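Local coordinates for DNA-binding response regulator, merR family (Colwellia psychrerythraea, PDB 3CNB), which probably acts as a DNA-binding transcriptional regulator, of which this piece is the CheY-like signal receiver domain, predicted to be switched by phosphorylation of an aspartate, at residues T95-N98 against V99-V103; L62-V65 against G66-G69; T109-G112 against K113-F117. All blocks are in the same frame, centred on the assembly; numbering follows the deposited sequence.

Contact 1 (T95-N98 against V99-V103)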
ATOM      1  N   THR A  95       5.081  11.850  10.848  1.00 51.22           N
ATOM      2  CA  THR A  95       5.710  13.153  10.911  1.00 43.60           C
ATOM      3  C   THR A  95       5.683  13.692   9.493  1.00 44.06           C
ATOM      4  O   THR A  95       5.477  12.936   8.542  1.00 46.53           O
ATOM      5  CB  THR A  95       7.165  13.100  11.417  1.00 43.31           C
ATOM      6  OG1 THR A  95       7.986  12.470  10.437  1.00 30.49           O
ATOM      7  CG2 THR A  95       7.272  12.345  12.719  1.00 42.47           C
ATOM      8  N   ASP A  96       5.913  14.989   9.347  1.00 46.01           N
ATOM      9  CA  ASP A  96       5.885  15.609   8.040  1.00 46.78           C
ATOM     10  C   ASP A  96       7.122  15.312   7.207  1.00 43.60           C
ATOM     11  O   ASP A  96       7.052  15.315   5.991  1.00 46.33           O
ATOM     12  CB  ASP A  96       5.591  17.104   8.155  1.00 55.56           C
ATOM     13  CG  ASP A  96       4.134  17.379   8.534  1.00 63.75           C
ATOM     14  OD1 ASP A  96       3.222  16.745   7.934  1.00 62.40           O
ATOM     15  OD2 ASP A  96       3.905  18.224   9.433  1.00 69.19           O
ATOM     16  N   ASP A  97       8.238  15.025   7.865  1.00 38.17           N
ATOM     17  CA  ASP A  97       9.414  14.519   7.173  1.00 36.57           C
ATOM     18  C   ASP A  97       9.152  13.138   6.533  1.00 32.84           C
ATOM     19  O   ASP A  97       9.485  12.932   5.379  1.00 35.61           O
ATOM     20  CB  ASP A  97      10.616  14.461   8.115  1.00 36.63           C
ATOM     21  CG  ASP A  97      11.945  14.356   7.363  1.00 60.87           C
ATOM     22  OD1 ASP A  97      12.352  15.365   6.727  1.00 64.33           O
ATOM     23  OD2 ASP A  97      12.582  13.273   7.412  1.00 56.39           O
ATOM     24  N   ASN A  98       8.536  12.213   7.268  1.00 30.46           N
ATOM     25  CA  ASN A  98       8.184  10.889   6.722  1.00 30.35           C
ATOM     26  C   ASN A  98       7.164  10.903   5.580  1.00 24.70           C
ATOM     27  O   ASN A  98       7.310  10.181   4.589  1.00 27.09           O
ATOM     28  CB  ASN A  98       7.694   9.963   7.834  1.00 33.80           C
ATOM     29  CG  ASN A  98       8.832   9.431   8.711  1.00 45.79           C
ATOM     30  OD1 ASN A  98      10.017   9.546   8.376  1.00 49.28           O
ATOM     31  ND2 ASN A  98       8.466   8.838   9.842  1.00 41.39           N
ATOM     32  N   VAL A  99       6.127  11.720   5.727  1.00 25.03           N
ATOM     33  CA  VAL A  99       5.171  11.985   4.646  1.00 20.37           C
ATOM     34  C   VAL A  99       5.854  12.612   3.422  1.00 20.68           C
ATOM     35  O   VAL A  99       5.694  12.127   2.310  1.00 25.91           O
ATOM     36  CB  VAL A  99       3.993  12.892   5.115  1.00 24.35           C
ATOM     37  CG1 VAL A  99       3.090  13.288   3.932  1.00 21.09           C
ATOM     38  CG2 VAL A  99       3.160  12.174   6.151  1.00 17.04           C
ATOM     39  N   SER A 100       6.620  13.672   3.632  1.00 22.43           N
ATOM     40  CA  SER A 100       7.303  14.341   2.528  1.00 20.42           C
ATOM     41  C   SER A 100       8.247  13.381   1.801  1.00 18.75           C
ATOM     42  O   SER A 100       8.336  13.416   0.586  1.00 27.95           O
ATOM     43  CB  SER A 100       8.078  15.560   3.026  1.00 20.35           C
ATOM     44  OG  SER A 100       7.193  16.602   3.428  1.00 28.57           O
ATOM     45  N   ARG A 101       8.946  12.541   2.560  1.00 21.55           N
ATOM     46  CA  ARG A 101       9.880  11.552   1.997  1.00 21.79           C
ATOM     47  C   ARG A 101       9.160  10.482   1.212  1.00 19.86           C
ATOM     48  O   ARG A 101       9.529  10.184   0.079  1.00 24.47           O
ATOM     49  CB  ARG A 101      10.647  10.857   3.114  1.00 27.85           C
ATOM     50  CG  ARG A 101      11.858  11.578   3.583  1.00 36.47           C
ATOM     51  CD  ARG A 101      12.633  10.664   4.512  1.00 45.03           C
ATOM     52  NE  ARG A 101      13.339   9.619   3.787  1.00 37.66           N
ATOM     53  CZ  ARG A 101      13.684   8.447   4.311  1.00 40.12           C
ATOM     54  NH1 ARG A 101      13.372   8.156   5.572  1.00 34.49           N
ATOM     55  NH2 ARG A 101      14.339   7.566   3.567  1.00 31.39           N
ATOM     56  N   ILE A 102       8.141   9.876   1.817  1.00 17.87           N
ATOM     57  CA  ILE A 102       7.434   8.820   1.120  1.00 16.34           C
ATOM     58  C   ILE A 102       6.743   9.312  -0.171  1.00 24.69           C
ATOM     59  O   ILE A 102       6.792   8.642  -1.226  1.00 23.61           O
ATOM     60  CB  ILE A 102       6.509   7.988   2.058  1.00 22.23           C
ATOM     61  CG1 ILE A 102       6.279   6.587   1.474  1.00 15.30           C
ATOM     62  CG2 ILE A 102       5.166   8.709   2.352  1.00 19.39           C
ATOM     63  CD1 ILE A 102       7.532   5.707   1.388  1.00 14.84           C
ATOM     64  N   VAL A 103       6.136  10.495  -0.103  1.00 17.55           N
ATOM     65  CA  VAL A 103       5.488  11.066  -1.257  1.00 17.61           C
ATOM     66  C   VAL A 103       6.513  11.382  -2.358  1.00 16.67           C
ATOM     67  O   VAL A 103       6.289  11.053  -3.539  1.00 23.25           O
ATOM     68  CB  VAL A 103       4.579  12.286  -0.862  1.00 19.23           C
ATOM     69  CG1 VAL A 103       4.109  13.031  -2.081  1.00 27.12           C
ATOM     70  CG2 VAL A 103       3.373  11.777  -0.046  1.00 16.30           C
TER
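Ser100 folds its hydroxyl back onto the carbonyl of Asp96, one turn earlier, so that a single oxygen is gripped twice. Ser100 OG lies 2.9 Å from Asp96 O, and the Ser100 amide donates to the same atom from the opposite face of the carbonyl plane. With OG anti to its own carbonyl carbon (chi1 -70°), the hydroxyl is set beside the backbone N, within reach of Asp96 O.

Thr95 is the N-cap residue: its OG1 accepts from Asn98 N at 3.2 Å, nearly straight at 168°, while its carbonyl takes the amide of Val99. The tight side of the contact is the face of Val99 and Ile102, turned toward strand 109-112 and helix 69-77. There Val99 CG2 rests against Thr95 O at 3.4 Å, and Ile102, the buried member of the group, sets CB and CG2 against Asn98 O. Beyond the two segments, Val99 and Ile102 both press on Cys110, and Ile102 also reaches Phe70 and Cys73 of helix 69-77.

The solvent side is looser. Asp97 and Arg101, one turn apart, run obliquely past each other, with OD2 of the aspartate 3.9 Å from CD of the arginine and 5.2 Å from its NE; opposite charges are therefore near without forming a salt bridge. Arg101 bends at chi3 (75°), which carries its guanidinium group away from the carboxylate, and it makes a cation-pi contact with Phe70. What emerges is a helix N-capped by Thr95 and amphipathic, with Val99 and Ile102 on the packed face, here the crossover helix of the beta-alpha-beta unit made by strand 86-91, helix 96-104 and strand 109-112 in the receiver fold.

Contact 2 (L62-V65 against G66-G69)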
ATOM      1  N   LEU A  62       4.975   1.390   6.405  1.00 25.97           N
ATOM      2  CA  LEU A  62       6.343   1.876   6.574  1.00 29.92           C
ATOM      3  C   LEU A  62       7.014   1.474   7.902  1.00 37.00           C
ATOM      4  O   LEU A  62       8.088   1.994   8.252  1.00 40.70           O
ATOM      5  CB  LEU A  62       6.386   3.406   6.453  1.00 25.85           C
ATOM      6  CG  LEU A  62       5.831   4.137   5.243  1.00 26.17           C
ATOM      7  CD1 LEU A  62       6.155   5.634   5.315  1.00 26.11           C
ATOM      8  CD2 LEU A  62       6.403   3.495   3.993  1.00 26.79           C
ATOM      9  N   MET A  63       6.380   0.588   8.661  1.00 35.45           N
ATOM     10  CA  MET A  63       6.927   0.191   9.947  1.00 35.68           C
ATOM     11  C   MET A  63       6.953  -1.316  10.072  1.00 37.12           C
ATOM     12  O   MET A  63       7.025  -1.849  11.186  1.00 34.90           O
ATOM     13  CB  MET A  63       6.136   0.827  11.091  1.00 42.77           C
ATOM     14  CG  MET A  63       6.275   2.345  11.164  1.00 37.19           C
ATOM     15  SD  MET A  63       5.950   2.996  12.784  1.00 42.84           S
ATOM     16  CE  MET A  63       4.507   2.032  13.258  1.00 45.19           C
ATOM     17  N   MET A  64       6.897  -1.992   8.920  1.00 30.81           N
ATOM     18  CA  MET A  64       7.094  -3.438   8.862  1.00 36.93           C
ATOM     19  C   MET A  64       8.529  -3.680   9.337  1.00 39.00           C
ATOM     20  O   MET A  64       9.459  -2.975   8.921  1.00 38.72           O
ATOM     21  CB  MET A  64       6.825  -4.015   7.456  1.00 35.09           C
ATOM     22  CG  MET A  64       7.277  -5.468   7.286  1.00 25.60           C
ATOM     23  SD  MET A  64       6.862  -6.333   5.768  1.00 24.01           S
ATOM     24  CE  MET A  64       5.194  -6.764   6.186  1.00 26.84           C
ATOM     25  N   VAL A  65       8.669  -4.621  10.269  1.00 42.92           N
ATOM     26  CA  VAL A  65       9.947  -4.932  10.904  1.00 44.42           C
ATOM     27  C   VAL A  65      10.831  -5.655   9.892  1.00 41.26           C
ATOM     28  O   VAL A  65      10.404  -6.635   9.279  1.00 37.17           O
ATOM     29  CB  VAL A  65       9.732  -5.797  12.184  1.00 47.23           C
ATOM     30  CG1 VAL A  65      11.058  -6.223  12.818  1.00 49.25           C
ATOM     31  CG2 VAL A  65       8.882  -5.040  13.200  1.00 50.89           C
ATOM     32  N   GLY A  66      12.045  -5.147   9.693  1.00 39.12           N
ATOM     33  CA  GLY A  66      13.001  -5.807   8.799  1.00 40.72           C
ATOM     34  C   GLY A  66      12.900  -5.438   7.324  1.00 35.38           C
ATOM     35  O   GLY A  66      13.423  -6.156   6.466  1.00 36.86           O
ATOM     36  N   MET A  67      12.209  -4.339   7.024  1.00 37.43           N
ATOM     37  CA  MET A  67      12.249  -3.757   5.681  1.00 36.34           C
ATOM     38  C   MET A  67      12.162  -2.240   5.719  1.00 35.88           C
ATOM     39  O   MET A  67      11.516  -1.660   6.587  1.00 38.40           O
ATOM     40  CB  MET A  67      11.211  -4.374   4.720  1.00 39.37           C
ATOM     41  CG  MET A  67       9.770  -3.920   4.854  1.00 45.86           C
ATOM     42  SD  MET A  67       8.821  -4.081   3.293  1.00 50.88           S
ATOM     43  CE  MET A  67       7.646  -2.795   3.721  1.00 46.73           C
ATOM     44  N   ASP A  68      12.834  -1.610   4.767  1.00 30.30           N
ATOM     45  CA  ASP A  68      12.840  -0.174   4.652  1.00 32.35           C
ATOM     46  C   ASP A  68      11.739   0.183   3.648  1.00 27.48           C
ATOM     47  O   ASP A  68      11.940   0.026   2.458  1.00 25.91           O
ATOM     48  CB  ASP A  68      14.221   0.241   4.149  1.00 30.70           C
ATOM     49  CG  ASP A  68      14.409   1.749   4.054  1.00 39.76           C
ATOM     50  OD1 ASP A  68      15.581   2.180   4.017  1.00 41.00           O
ATOM     51  OD2 ASP A  68      13.426   2.509   3.991  1.00 39.21           O
ATOM     52  N   GLY A  69      10.592   0.667   4.141  1.00 25.90           N
ATOM     53  CA  GLY A  69       9.443   1.048   3.285  1.00 19.47           C
ATOM     54  C   GLY A  69       9.732   2.165   2.295  1.00 25.82           C
ATOM     55  O   GLY A  69       9.167   2.209   1.191  1.00 27.21           O
TER
HETATM   56  O   HOH W   1      10.320   1.399   6.842  1.00 36.19           O
HETATM   57  O   HOH W   2      10.678  -0.622   8.830  1.00 45.05           O
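The loop after strand 57-61, whose last residue Asp61 is the predicted phosphorylation site of this receiver domain, doubles back through a type II beta turn, Met64 to Met67, in which the side chains of its first and last residues pack against each other. Met64 CG meets Met67 CG at 3.8 Å, and the two sulfur atoms, Met64 SD and Met67 SD, come within 3.9 Å. Met67 sends CG between its backbone N and carbonyl carbon (chi1 78°), then runs extended, which lays its methyl CE near Met64 CB; Met64 instead bends at its last torsion. Both methionines also touch Ile14 and Pro43.

Gly66 has positive phi (86°), as expected at the third position of a type II turn. At the open end of the loop, Leu62 CD2 lies across from Gly69 CA, 4.0 Å away, where helix 69-77 begins.

No direct hydrogen bond joins the two limbs; water does that work. One water lies 2.7 Å from Leu62 O and accepts from Gly69 N at 2.8 Å. A second lies 2.7 Å from Met64 O and 2.6 Å from Met67 O, bridging two acceptors that cannot bond to each other. The loop thus divides its chemistry: a methionine pair packed against Ile14 and Pro43, and water closing the backbone ring.

Contact 3 (T109-G112 against K113-F117)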
ATOM      1  N   THR A 109       0.217   9.234  -1.286  1.00 28.37           N
ATOM      2  CA  THR A 109      -0.106   9.819  -0.011  1.00 25.62           C
ATOM      3  C   THR A 109       0.293   8.859   1.096  1.00 23.95           C
ATOM      4  O   THR A 109       0.722   7.730   0.836  1.00 27.62           O
ATOM      5  CB  THR A 109      -1.621  10.158   0.078  1.00 24.62           C
ATOM      6  OG1 THR A 109      -1.863  10.924   1.264  1.00 26.10           O
ATOM      7  CG2 THR A 109      -2.489   8.889   0.037  1.00 21.36           C
ATOM      8  N   CYS A 110       0.161   9.320   2.332  1.00 22.30           N
ATOM      9  CA  CYS A 110       0.514   8.523   3.467  1.00 21.99           C
ATOM     10  C   CYS A 110      -0.552   8.676   4.550  1.00 25.41           C
ATOM     11  O   CYS A 110      -0.914   9.785   4.914  1.00 33.41           O
ATOM     12  CB  CYS A 110       1.906   8.907   3.969  1.00 21.07           C
ATOM     13  SG  CYS A 110       2.499   7.944   5.374  1.00 29.94           S
ATOM     14  N   PHE A 111      -1.058   7.546   5.031  1.00 25.54           N
ATOM     15  CA  PHE A 111      -2.063   7.511   6.073  1.00 21.15           C
ATOM     16  C   PHE A 111      -1.429   7.246   7.423  1.00 26.69           C
ATOM     17  O   PHE A 111      -0.602   6.349   7.555  1.00 23.15           O
ATOM     18  CB  PHE A 111      -3.080   6.410   5.778  1.00 21.09           C
ATOM     19  CG  PHE A 111      -4.115   6.797   4.763  1.00 25.75           C
ATOM     20  CD1 PHE A 111      -5.365   7.238   5.177  1.00 20.42           C
ATOM     21  CD2 PHE A 111      -3.842   6.727   3.395  1.00 22.36           C
ATOM     22  CE1 PHE A 111      -6.335   7.603   4.250  1.00 28.86           C
ATOM     23  CE2 PHE A 111      -4.792   7.077   2.464  1.00 24.01           C
ATOM     24  CZ  PHE A 111      -6.050   7.528   2.894  1.00 14.35           C
ATOM     25  N   GLY A 112      -1.813   8.037   8.425  1.00 26.16           N
ATOM     26  CA  GLY A 112      -1.420   7.784   9.806  1.00 28.02           C
ATOM     27  C   GLY A 112      -2.273   6.702  10.424  1.00 32.30           C
ATOM     28  O   GLY A 112      -3.341   6.394   9.906  1.00 42.49           O
ATOM     29  N   LYS A 113      -1.799   6.114  11.518  1.00 32.80           N
ATOM     30  CA  LYS A 113      -2.581   5.123  12.265  1.00 39.23           C
ATOM     31  C   LYS A 113      -3.033   5.728  13.597  1.00 39.05           C
ATOM     32  O   LYS A 113      -2.267   6.456  14.208  1.00 44.43           O
ATOM     33  CB  LYS A 113      -1.810   3.807  12.439  1.00 39.72           C
ATOM     34  CG  LYS A 113      -1.654   3.038  11.120  1.00 40.92           C
ATOM     35  CD  LYS A 113      -0.984   1.705  11.304  1.00 39.91           C
ATOM     36  CE  LYS A 113      -0.455   1.193   9.985  1.00 46.29           C
ATOM     37  NZ  LYS A 113       0.537   0.097  10.200  1.00 51.30           N
ATOM     38  N   PRO A 114      -4.297   5.483  14.025  1.00 39.62           N
ATOM     39  CA  PRO A 114      -5.292   4.583  13.425  1.00 33.80           C
ATOM     40  C   PRO A 114      -5.802   5.184  12.132  1.00 30.48           C
ATOM     41  O   PRO A 114      -5.974   6.392  12.045  1.00 31.07           O
ATOM     42  CB  PRO A 114      -6.397   4.492  14.487  1.00 36.18           C
ATOM     43  CG  PRO A 114      -6.269   5.757  15.296  1.00 41.27           C
ATOM     44  CD  PRO A 114      -4.844   6.230  15.180  1.00 34.88           C
ATOM     45  N   LEU A 115      -5.981   4.334  11.131  1.00 31.66           N
ATOM     46  CA  LEU A 115      -6.297   4.752   9.777  1.00 31.28           C
ATOM     47  C   LEU A 115      -7.687   5.379   9.675  1.00 26.19           C
ATOM     48  O   LEU A 115      -8.637   4.849  10.225  1.00 28.46           O
ATOM     49  CB  LEU A 115      -6.177   3.538   8.865  1.00 32.78           C
ATOM     50  CG  LEU A 115      -6.050   3.782   7.371  1.00 42.96           C
ATOM     51  CD1 LEU A 115      -5.062   2.819   6.808  1.00 41.49           C
ATOM     52  CD2 LEU A 115      -7.405   3.642   6.696  1.00 46.98           C
ATOM     53  N   ASN A 116      -7.799   6.517   8.995  1.00 19.04           N
ATOM     54  CA  ASN A 116      -9.113   7.112   8.746  1.00 21.73           C
ATOM     55  C   ASN A 116      -9.750   6.407   7.543  1.00 21.05           C
ATOM     56  O   ASN A 116      -9.412   6.685   6.396  1.00 20.91           O
ATOM     57  CB  ASN A 116      -8.997   8.617   8.499  1.00 22.65           C
ATOM     58  CG  ASN A 116     -10.363   9.327   8.507  1.00 27.49           C
ATOM     59  OD1 ASN A 116     -11.354   8.797   8.036  1.00 29.72           O
ATOM     60  ND2 ASN A 116     -10.402  10.524   9.059  1.00 28.69           N
ATOM     61  N   PHE A 117     -10.660   5.475   7.822  1.00 20.42           N
ATOM     62  CA  PHE A 117     -11.284   4.678   6.777  1.00 19.73           C
ATOM     63  C   PHE A 117     -12.290   5.440   5.881  1.00 23.07           C
ATOM     64  O   PHE A 117     -12.513   5.052   4.747  1.00 24.49           O
ATOM     65  CB  PHE A 117     -11.916   3.424   7.388  1.00 22.27           C
ATOM     66  CG  PHE A 117     -10.919   2.350   7.728  1.00 22.36           C
ATOM     67  CD1 PHE A 117     -10.547   1.414   6.779  1.00 23.94           C
ATOM     68  CD2 PHE A 117     -10.360   2.277   9.001  1.00 31.82           C
ATOM     69  CE1 PHE A 117      -9.631   0.411   7.082  1.00 27.77           C
ATOM     70  CE2 PHE A 117      -9.439   1.281   9.320  1.00 27.09           C
ATOM     71  CZ  PHE A 117      -9.074   0.347   8.360  1.00 26.97           C
TER
HETATM   72  O   HOH W   3      -5.380   8.087   8.518  1.00 25.45           O
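Phe111 and Leu115 meet where strand 109-112 gives way to the loop before helix 117-129: CD1 of the ring lies 4.2 Å from Leu115 CG, and CE1 lies 3.9 Å from Asn116 O. Both partners approach the ring obliquely, and the two side chains pass at a slant. Leu115 holds CG anti to its backbone N (chi1 -162°), which brings the branch point alongside the phenylalanine, while its CD2 sits over the centre of the Phe117 ring, 3.7 Å above the plane. The leucine thereby links two aromatic rings.

The backbone closes around the same corner. Gly112 O receives a CA-H...O contact from Leu115 CA at 3.4 Å, and a water donates to that carbonyl at 3.0 Å while accepting from Asn116 N at 2.9 Å. The carbonyl is thus bridged to the next limb although no direct hydrogen bond crosses.

Behind this first shell, the cis peptide before Pro114 reverses the chain just after Lys113, a lysine-proline step characteristic of receiver domains. Lys113 continues extended beyond CG, and its NZ forms salt bridges with Asp61, the predicted phosphorylation site, and with Glu15. Asn116 serves as N-cap of the next helix, its OD1 accepting from Leu119 N.

Farther out, Phe111 is covered by Leu119, Leu120 and Thr123 of helix 117-129 and touches Ile88, whereas Phe117 meets Phe27 edge-to-face and Leu115 packs on Phe20, so the corner carries the chain from an edge strand, 109-112, beside strand 86-91, to helix 117-129, with helix 18-31 packed against Leu115 and Phe117.

How the contacts relate
Ile102 of contact 1 touches both other contacts: its CD1 lies 3.6 Å from Leu62 CD2 of contact 2, and its CG2 lies 3.6 Å from Cys110 CB of contact 3. Val99 adds a further touch on contact 3, as does Val103, whose CG2 lies 4.0 Å from Thr109 CA. Contacts 2 and 3, with centres about 16 Å apart, do not touch, but both border the predicted phosphorylation site Asp61: the 62-69 loop leaves directly from it, and Lys113 reaches it by a salt bridge. In the same loop, Val65 N is hydrogen-bonded to Asp16 OD2. Contact 1 lies about 15 Å from contact 2 and 13 Å from contact 3, centre to centre.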